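Local coordinates for protein putative Type I topoisomerase (Deinococcus radiodurans, PDB 3M4A) that binds DNA and, as a type IB topoisomerase, probably breaks and rejoins one strand of the duplex without ATP to change its topology, at residues 96-99 against 100-104; 220-223 against 224-227. All coordinates share one frame; numbering follows the deposited sequence. Where two conformers were deposited one is given.

Contact 1: residues 96-99 against 100-104; sequences TRFA and GALPT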
ATOM      1  N   THR A  96       3.382  -7.492  -9.384  1.00 11.22           N
ATOM      2  CA  THR A  96       4.837  -7.610  -9.494  1.00 11.17           C
ATOM      3  C   THR A  96       5.448  -6.235  -9.680  1.00 11.12           C
ATOM      4  O   THR A  96       6.462  -5.915  -9.073  1.00 11.11           O
ATOM      5  CB  THR A  96       5.228  -8.498 -10.703  0.50 11.28           C
ATOM      6  OG1 THR A  96       4.553  -9.754 -10.603  0.50 10.67           O
ATOM      7  CG2 THR A  96       6.730  -8.733 -10.739  0.50 11.11           C
ATOM      8  N   ARG A  97       4.815  -5.412 -10.508  1.00 11.33           N
ATOM      9  CA  ARG A  97       5.301  -4.067 -10.733  1.00 10.73           C
ATOM     10  C   ARG A  97       5.110  -3.191  -9.492  1.00 10.20           C
ATOM     11  O   ARG A  97       5.993  -2.421  -9.132  1.00 10.70           O
ATOM     12  CB  ARG A  97       4.626  -3.437 -11.946  1.00 11.21           C
ATOM     13  CG  ARG A  97       5.367  -2.225 -12.482  1.00 13.13           C
ATOM     14  CD  ARG A  97       6.718  -2.583 -13.139  1.00 17.19           C
ATOM     15  NE  ARG A  97       6.555  -3.230 -14.438  1.00 18.87           N
ATOM     16  CZ  ARG A  97       6.334  -2.599 -15.592  1.00 20.04           C
ATOM     17  NH1 ARG A  97       6.222  -1.276 -15.639  1.00 20.25           N
ATOM     18  NH2 ARG A  97       6.214  -3.297 -16.713  1.00 21.06           N
ATOM     19  N   PHE A  98       3.970  -3.332  -8.826  1.00  9.30           N
ATOM     20  CA  PHE A  98       3.746  -2.628  -7.553  1.00  9.23           C
ATOM     21  C   PHE A  98       4.836  -2.975  -6.526  1.00  8.48           C
ATOM     22  O   PHE A  98       5.364  -2.085  -5.852  1.00  8.57           O
ATOM     23  CB  PHE A  98       2.366  -2.961  -6.997  1.00  8.22           C
ATOM     24  CG  PHE A  98       2.021  -2.222  -5.735  1.00  7.91           C
ATOM     25  CD1 PHE A  98       1.808  -0.859  -5.763  1.00  8.20           C
ATOM     26  CD2 PHE A  98       1.885  -2.893  -4.524  1.00  8.88           C
ATOM     27  CE1 PHE A  98       1.469  -0.157  -4.627  1.00  9.15           C
ATOM     28  CE2 PHE A  98       1.539  -2.194  -3.362  1.00  7.91           C
ATOM     29  CZ  PHE A  98       1.352  -0.829  -3.415  1.00  7.36           C
ATOM     30  N   ALA A  99       5.209  -4.252  -6.424  1.00  8.93           N
ATOM     31  CA  ALA A  99       6.273  -4.670  -5.516  1.00  9.56           C
ATOM     32  C   ALA A  99       7.598  -4.010  -5.889  1.00 10.38           C
ATOM     33  O   ALA A  99       8.426  -3.727  -5.024  1.00 11.25           O
ATOM     34  CB  ALA A  99       6.416  -6.193  -5.535  1.00  9.06           C
ATOM     35  N   GLY A 100       7.779  -3.745  -7.179  1.00 11.24           N
ATOM     36  CA  GLY A 100       8.935  -2.980  -7.655  1.00 11.25           C
ATOM     37  C   GLY A 100       8.971  -1.517  -7.234  1.00 11.82           C
ATOM     38  O   GLY A 100      10.062  -0.922  -7.197  1.00 13.75           O
ATOM     39  N   ALA A 101       7.802  -0.941  -6.937  1.00 11.38           N
ATOM     40  CA  ALA A 101       7.658   0.460  -6.508  1.00 11.01           C
ATOM     41  C   ALA A 101       7.726   0.616  -4.984  1.00 10.69           C
ATOM     42  O   ALA A 101       7.880   1.717  -4.479  1.00 11.13           O
ATOM     43  CB  ALA A 101       6.349   1.054  -7.016  1.00 11.18           C
ATOM     44  N   LEU A 102       7.599  -0.479  -4.247  1.00 10.16           N
ATOM     45  CA  LEU A 102       7.530  -0.370  -2.787  1.00  9.90           C
ATOM     46  C   LEU A 102       8.862   0.048  -2.147  1.00  9.83           C
ATOM     47  O   LEU A 102       8.851   0.781  -1.180  1.00  9.28           O
ATOM     48  CB  LEU A 102       7.022  -1.674  -2.158  1.00  9.57           C
ATOM     49  CG  LEU A 102       5.518  -1.980  -2.297  1.00  9.82           C
ATOM     50  CD1 LEU A 102       5.220  -3.413  -1.812  1.00  8.97           C
ATOM     51  CD2 LEU A 102       4.687  -0.954  -1.545  1.00 10.91           C
ATOM     52  N   PRO A 103      10.012  -0.447  -2.653  1.00  9.73           N
ATOM     53  CA  PRO A 103      11.273   0.051  -2.063  1.00 10.02           C
ATOM     54  C   PRO A 103      11.452   1.566  -2.174  1.00  9.90           C
ATOM     55  O   PRO A 103      11.909   2.209  -1.223  1.00  9.62           O
ATOM     56  CB  PRO A 103      12.345  -0.686  -2.864  1.00 10.07           C
ATOM     57  CG  PRO A 103      11.654  -1.910  -3.371  1.00 10.89           C
ATOM     58  CD  PRO A 103      10.266  -1.477  -3.681  1.00 10.30           C
ATOM     59  N   THR A 104      11.089   2.128  -3.324  1.00  9.94           N
ATOM     60  CA  THR A 104      11.108   3.578  -3.503  1.00  9.86           C
ATOM     61  C   THR A 104      10.135   4.291  -2.567  1.00  9.32           C
ATOM     62  O   THR A 104      10.453   5.356  -2.013  1.00  8.95           O
ATOM     63  CB  THR A 104      10.852   3.953  -4.960  1.00 10.44           C
ATOM     64  OG1 THR A 104      11.940   3.470  -5.746  1.00 14.19           O
ATOM     65  CG2 THR A 104      10.749   5.465  -5.120  1.00 10.74           C
TER
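Phe98 and Leu102, one turn apart on helix 91-113, form a local i to i+4 contact just ahead of a proline kink in the catalytic core. Leu102 CG lies over one face of the Phe98 ring, and its CD2 comes 3.8 Å from Phe98 CZ. The phenylalanine reaches forward along the helix because its CG lies anti to the backbone N (chi1 -177°), which brings CE2 and CZ, the end of the ring, to the leucine. Edge-to-face contacts with Phe233, Phe238 and Trp241 set the ring in an aromatic cluster against helix 235-254, while Ala99 and Leu102 also touch helix 323-337. With an alanine in place of Leu102 the branch over this ring face is gone, which would probably open a gap beside Phe98 and Trp241 and let the ring shift.

The backbone here departs from regular alpha-helical bonding. Gly100 N still donates to Thr96 O at 3.2 Å, but Ala101 N divides its bond between a weak one to Arg97 O and a shorter one, 2.9 Å, to Phe98 O, reached from above the carbonyl plane. Leu102 N makes a weak bond back to Ala99 O. Pro103 brings no N-H to that oxygen; its CD sits 3.2 Å from Ala99 O instead. Weak backbone bonds of Ala101 and Leu102 thus lead into the kink, while the side-chain packing of Phe98 and Leu102 is purely apolar.

Contact 2: residues 220-223 against 224-227; sequences TELN and AYLR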
ATOM      1  N   THR A 220      -8.446  13.901   0.216  1.00 12.83           N
ATOM      2  CA  THR A 220      -7.901  14.529  -0.993  1.00 12.71           C
ATOM      3  C   THR A 220      -6.396  14.801  -0.889  1.00 11.99           C
ATOM      4  O   THR A 220      -5.643  14.490  -1.808  1.00 11.80           O
ATOM      5  CB  THR A 220      -8.640  15.828  -1.326  1.00 13.13           C
ATOM      6  OG1 THR A 220     -10.038  15.548  -1.435  1.00 15.67           O
ATOM      7  CG2 THR A 220      -8.116  16.434  -2.659  1.00 14.06           C
ATOM      8  N   GLU A 221      -5.974  15.331   0.251  1.00 11.75           N
ATOM      9  CA  GLU A 221      -4.567  15.616   0.507  1.00 11.81           C
ATOM     10  C   GLU A 221      -3.729  14.324   0.541  1.00 11.59           C
ATOM     11  O   GLU A 221      -2.664  14.261  -0.069  1.00 10.88           O
ATOM     12  CB  GLU A 221      -4.409  16.403   1.804  1.00 12.11           C
ATOM     13  CG  GLU A 221      -3.036  16.996   1.957  1.00 12.23           C
ATOM     14  CD  GLU A 221      -2.859  17.806   3.214  1.00 13.35           C
ATOM     15  OE1 GLU A 221      -3.799  17.861   4.033  1.00 16.10           O
ATOM     16  OE2 GLU A 221      -1.759  18.388   3.375  1.00 16.32           O
ATOM     17  N   LEU A 222      -4.229  13.295   1.219  1.00 11.08           N
ATOM     18  CA  LEU A 222      -3.523  12.014   1.264  1.00 11.07           C
ATOM     19  C   LEU A 222      -3.429  11.394  -0.112  1.00 10.99           C
ATOM     20  O   LEU A 222      -2.385  10.879  -0.499  1.00 10.24           O
ATOM     21  CB  LEU A 222      -4.177  11.022   2.232  1.00 10.78           C
ATOM     22  CG  LEU A 222      -3.503   9.644   2.325  1.00 10.78           C
ATOM     23  CD1 LEU A 222      -2.029   9.746   2.711  1.00 11.22           C
ATOM     24  CD2 LEU A 222      -4.254   8.745   3.319  1.00 11.13           C
ATOM     25  N   ASN A 223      -4.521  11.439  -0.870  1.00 10.81           N
ATOM     26  CA  ASN A 223      -4.481  10.881  -2.218  1.00 11.49           C
ATOM     27  C   ASN A 223      -3.474  11.596  -3.127  1.00 11.13           C
ATOM     28  O   ASN A 223      -2.864  10.960  -3.967  1.00 10.87           O
ATOM     29  CB  ASN A 223      -5.883  10.839  -2.847  1.00 12.14           C
ATOM     30  CG  ASN A 223      -6.764   9.731  -2.249  1.00 14.09           C
ATOM     31  OD1 ASN A 223      -6.274   8.669  -1.859  1.00 16.86           O
ATOM     32  ND2 ASN A 223      -8.064   9.977  -2.187  1.00 17.50           N
ATOM     33  N   ALA A 224      -3.284  12.903  -2.941  1.00 11.09           N
ATOM     34  CA  ALA A 224      -2.246  13.650  -3.675  1.00 11.35           C
ATOM     35  C   ALA A 224      -0.829  13.216  -3.308  1.00 11.31           C
ATOM     36  O   ALA A 224       0.049  13.118  -4.168  1.00 12.37           O
ATOM     37  CB  ALA A 224      -2.412  15.161  -3.453  1.00 11.54           C
ATOM     38  N   TYR A 225      -0.614  12.956  -2.019  1.00 10.70           N
ATOM     39  CA  TYR A 225       0.655  12.441  -1.519  1.00 10.38           C
ATOM     40  C   TYR A 225       0.950  11.081  -2.145  1.00  9.74           C
ATOM     41  O   TYR A 225       2.066  10.836  -2.616  1.00  9.15           O
ATOM     42  CB  TYR A 225       0.601  12.356   0.008  1.00 10.23           C
ATOM     43  CG  TYR A 225       1.860  11.835   0.681  1.00 10.06           C
ATOM     44  CD1 TYR A 225       2.949  12.664   0.880  1.00  9.37           C
ATOM     45  CD2 TYR A 225       1.958  10.511   1.097  1.00  9.79           C
ATOM     46  CE1 TYR A 225       4.102  12.210   1.488  1.00 10.62           C
ATOM     47  CE2 TYR A 225       3.102  10.034   1.708  1.00 10.36           C
ATOM     48  CZ  TYR A 225       4.174  10.892   1.913  1.00  9.74           C
ATOM     49  OH  TYR A 225       5.339  10.463   2.505  1.00 10.16           O
ATOM     50  N   LEU A 226      -0.054  10.205  -2.149  1.00  9.69           N
ATOM     51  CA  LEU A 226       0.075   8.884  -2.775  1.00 10.63           C
ATOM     52  C   LEU A 226       0.383   8.995  -4.274  1.00 11.00           C
ATOM     53  O   LEU A 226       1.245   8.288  -4.788  1.00 10.28           O
ATOM     54  CB  LEU A 226      -1.179   8.035  -2.556  1.00 10.16           C
ATOM     55  CG  LEU A 226      -1.466   7.606  -1.115  1.00 10.72           C
ATOM     56  CD1 LEU A 226      -2.759   6.823  -1.012  1.00 11.07           C
ATOM     57  CD2 LEU A 226      -0.281   6.799  -0.572  1.00 10.61           C
ATOM     58  N   ARG A 227      -0.282   9.910  -4.978  1.00 12.12           N
ATOM     59  CA  ARG A 227       0.060  10.123  -6.385  1.00 13.19           C
ATOM     60  C   ARG A 227       1.549  10.413  -6.557  1.00 12.71           C
ATOM     61  O   ARG A 227       2.190   9.856  -7.448  1.00 12.23           O
ATOM     62  CB  ARG A 227      -0.778  11.246  -7.002  1.00 13.43           C
ATOM     63  CG  ARG A 227      -2.215  10.848  -7.281  1.00 16.41           C
ATOM     64  CD  ARG A 227      -2.882  11.748  -8.328  1.00 17.84           C
ATOM     65  NE  ARG A 227      -2.850  13.163  -7.961  1.00 20.96           N
ATOM     66  CZ  ARG A 227      -3.633  13.739  -7.044  1.00 22.41           C
ATOM     67  NH1 ARG A 227      -4.528  13.034  -6.365  1.00 22.90           N
ATOM     68  NH2 ARG A 227      -3.515  15.042  -6.800  1.00 23.33           N
TER
HETATM   69  O   HOH W   1      -6.351  14.404  -4.416  1.00 21.76           O
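Regular alpha-helical bonding runs through helix 219-230, where residues 220-223 accept from 224-227 in four successive i to i+4 hydrogen bonds. The one from Leu226 N to Leu222 O is the straightest, at 2.9 Å with an N-H...O angle of 167°; its neighbours, such as Arg227 N to Asn223 O at 3.0 Å, are tilted from the carbonyl plane.

On the outward side, Arg227 turns back over the preceding turn. Its chain bends at chi3 (-57°), laying one face of the guanidinium against Ala224, whose CA lies 3.3 Å from its plane, offset toward the rim. A water at the edge of the guanidinium, in its plane, accepts from Arg227 NH1 at 3.0 Å and donates to Thr220 O at 2.7 Å. Thr220 O therefore takes two bonds, one from Ala224 N and one from the water, and the arginine is tied to a carbonyl almost two turns earlier. The aliphatic part of the same side chain passes close to Asn223 O, with CG 3.4 Å away.

On the buried side the contact within the helix is slight and apolar: Leu222 CD1 stands 4.4 Å from both Tyr225 CD2 and Leu226 CG.

Beyond the helix, Tyr225 OH hydrogen-bonds to Asp112, near the end of helix 91-113, and its side chain touches Ala125 and Thr128 of helix 120-134. Glu221 forms a salt bridge with Arg215 of strand 214-216, while Leu226 packs against Ala235 and Phe238 of helix 235-254.

Both contacts are local stretches of helix within the catalytic core, little more than two turns long, about 18 Å apart between centres and not touching. Both are partly buried: contact 1 buries Phe98, Ala99, Ala101 and Leu102 with Gly100 exposed, whereas contact 2 buries Leu222, Tyr225 and Leu226 while Thr220 and Arg227 are exposed. Phe238 of helix 235-254 meets both, through Phe98 and Leu226. Helix 91-113 joins them again, as it carries contact 1 and supplies Asp112 to contact 2. Contact 1 combines aromatic-aliphatic packing with weakened backbone bonds ahead of a proline, and Arg97 adds a salt bridge to Glu63; contact 2 keeps its full bond series and adds a water-mediated arginine bridge.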